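Local structure of TCR beta chain (Gallus gallus, 6LIR) at residues B[203-206]-B[211-214]. The protein forms the beta half of the chicken alpha-beta T-cell receptor, which on the T-cell surface probably recognises peptide antigens presented by MHC molecules. Residues are numbered along the deposited sequence; the frame is centred on the assembly and turned at random.
Sequences ANFF and QQSI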
ATOM      1  N   ALA B 203      -2.733  15.415   0.948  1.00 34.10           N
ATOM      2  CA  ALA B 203      -2.418  14.774  -0.317  1.00 38.28           C
ATOM      3  C   ALA B 203      -1.017  15.205  -0.722  1.00 41.18           C
ATOM      4  O   ALA B 203      -0.765  16.396  -0.928  1.00 38.80           O
ATOM      5  CB  ALA B 203      -3.438  15.146  -1.393  1.00 30.02           C
ATOM      6  N   ASN B 204      -0.114  14.239  -0.834  1.00 38.00           N
ATOM      7  CA  ASN B 204       1.258  14.496  -1.244  1.00 42.59           C
ATOM      8  C   ASN B 204       1.428  14.025  -2.680  1.00 44.35           C
ATOM      9  O   ASN B 204       1.019  12.912  -3.024  1.00 42.95           O
ATOM     10  CB  ASN B 204       2.250  13.793  -0.312  1.00 40.60           C
ATOM     11  CG  ASN B 204       2.089  14.222   1.136  1.00 39.15           C
ATOM     12  OD1 ASN B 204       2.264  15.393   1.469  1.00 40.38           O
ATOM     13  ND2 ASN B 204       1.740  13.278   2.001  1.00 44.23           N
ATOM     14  N   PHE B 205       2.032  14.867  -3.509  1.00 38.79           N
ATOM     15  CA  PHE B 205       2.187  14.565  -4.925  1.00 37.91           C
ATOM     16  C   PHE B 205       3.446  15.264  -5.424  1.00 39.87           C
ATOM     17  O   PHE B 205       4.197  15.859  -4.645  1.00 42.21           O
ATOM     18  CB  PHE B 205       0.930  14.968  -5.710  1.00 37.23           C
ATOM     19  CG  PHE B 205       0.535  16.409  -5.538  1.00 38.46           C
ATOM     20  CD1 PHE B 205      -0.266  16.802  -4.477  1.00 38.39           C
ATOM     21  CD2 PHE B 205       0.950  17.367  -6.448  1.00 42.33           C
ATOM     22  CE1 PHE B 205      -0.633  18.129  -4.321  1.00 36.82           C
ATOM     23  CE2 PHE B 205       0.585  18.694  -6.296  1.00 44.35           C
ATOM     24  CZ  PHE B 205      -0.209  19.073  -5.231  1.00 42.90           C
ATOM     25  N   PHE B 206       3.683  15.183  -6.730  1.00 38.87           N
ATOM     26  CA  PHE B 206       4.877  15.749  -7.338  1.00 42.83           C
ATOM     27  C   PHE B 206       4.459  16.620  -8.510  1.00 47.00           C
ATOM     28  O   PHE B 206       3.733  16.163  -9.398  1.00 44.46           O
ATOM     29  CB  PHE B 206       5.823  14.638  -7.804  1.00 44.39           C
ATOM     30  CG  PHE B 206       7.136  15.133  -8.336  1.00 43.20           C
ATOM     31  CD1 PHE B 206       7.283  15.442  -9.679  1.00 47.68           C
ATOM     32  CD2 PHE B 206       8.229  15.271  -7.497  1.00 43.72           C
ATOM     33  CE1 PHE B 206       8.494  15.888 -10.173  1.00 49.98           C
ATOM     34  CE2 PHE B 206       9.442  15.716  -7.986  1.00 48.06           C
ATOM     35  CZ  PHE B 206       9.575  16.022  -9.326  1.00 45.87           C
ATOM     36  N   GLN B 211       8.262  18.125  -4.797  1.00 57.33           N
ATOM     37  CA  GLN B 211       7.202  17.503  -4.015  1.00 60.49           C
ATOM     38  C   GLN B 211       6.307  18.578  -3.413  1.00 57.83           C
ATOM     39  O   GLN B 211       6.799  19.567  -2.859  1.00 55.27           O
ATOM     40  CB  GLN B 211       7.792  16.611  -2.921  1.00 59.31           C
ATOM     41  CG  GLN B 211       8.846  15.636  -3.437  1.00 63.32           C
ATOM     42  CD  GLN B 211       8.764  14.275  -2.770  1.00 74.70           C
ATOM     43  OE1 GLN B 211       8.219  13.323  -3.334  1.00 76.63           O
ATOM     44  NE2 GLN B 211       9.307  14.175  -1.562  1.00 76.04           N
ATOM     45  N   GLN B 212       4.994  18.389  -3.531  1.00 44.02           N
ATOM     46  CA  GLN B 212       4.024  19.349  -3.031  1.00 44.80           C
ATOM     47  C   GLN B 212       2.977  18.632  -2.196  1.00 44.11           C
ATOM     48  O   GLN B 212       2.804  17.414  -2.285  1.00 45.29           O
ATOM     49  CB  GLN B 212       3.313  20.101  -4.167  1.00 46.57           C
ATOM     50  CG  GLN B 212       4.220  20.874  -5.095  1.00 50.28           C
ATOM     51  CD  GLN B 212       3.452  21.787  -6.036  1.00 54.48           C
ATOM     52  OE1 GLN B 212       2.336  22.220  -5.736  1.00 48.06           O
ATOM     53  NE2 GLN B 212       4.051  22.084  -7.186  1.00 56.64           N
ATOM     54  N   SER B 213       2.251  19.416  -1.399  1.00 42.20           N
ATOM     55  CA  SER B 213       1.193  18.889  -0.555  1.00 45.40           C
ATOM     56  C   SER B 213       0.002  19.833  -0.591  1.00 49.40           C
ATOM     57  O   SER B 213       0.156  21.049  -0.730  1.00 44.77           O
ATOM     58  CB  SER B 213       1.644  18.728   0.904  1.00 45.02           C
ATOM     59  OG  SER B 213       2.714  17.814   1.023  1.00 53.15           O
ATOM     60  N   ILE B 214      -1.185  19.258  -0.455  1.00 39.52           N
ATOM     61  CA  ILE B 214      -2.400  20.012  -0.190  1.00 38.42           C
ATOM     62  C   ILE B 214      -2.973  19.488   1.114  1.00 42.62           C
ATOM     63  O   ILE B 214      -3.050  18.271   1.319  1.00 40.32           O
ATOM     64  CB  ILE B 214      -3.413  19.894  -1.341  1.00 44.30           C
ATOM     65  CG1 ILE B 214      -2.809  20.465  -2.628  1.00 45.87           C
ATOM     66  CG2 ILE B 214      -4.706  20.614  -0.993  1.00 40.21           C
ATOM     67  CD1 ILE B 214      -3.676  20.274  -3.852  1.00 45.60           C
TER
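Gln212 O receives the N-H of Phe205 at 2.9 Å and a weaker CA-H...O contact from Asn204 CA, at 3.5 Å. Both belong to the last beta hairpin of the immunoglobulin constant domain, where strand 210-219 runs antiparallel along strand 198-207 at the margin of its sheet. The N-H of Gln212 returns the bond to Phe205 O, and Ala203 and Ile214 form the second hydrogen-bonded pair; Asn204 with Ser213 and Phe206 with Gln211 are non-hydrogen-bonded pairs. Asn204 and Ser213 add a side-chain bond: the serine hydroxyl OG donates to OD1 at 2.5 Å, in the carbonyl plane, short polar side chains suiting a face that is partly exposed. Phe205 faces the other way, buried where Ala203 and Ile214 pack on Val121, so a large apolar ring fits. Its CG sits between the backbone N and the carbonyl carbon (chi1 56°), which swings the ring back across the neighbouring strand. Gln212 CB lies over one ring face, 4.1 Å from the centroid in a CH-pi contact, while Ile214 CG1 meets the edge near CE1. Gln212 suits the place: its aliphatic stem lies on the ring while its amide turns away to a weak hydrogen bond from NE2 to Lys207 O. Pro119, just before strand 120-124, touches both Phe205 and Ile214. With an alanine at Phe205, the CH-pi contact would go and a gap would probably open between Gln212 CB and Ile214 CG1. On the Asn204 face, Phe206 packs on strand 7-11 of the variable domain, and Gln211 OE1 accepts hydrogen bonds from Ser6 OG and Ile7 N.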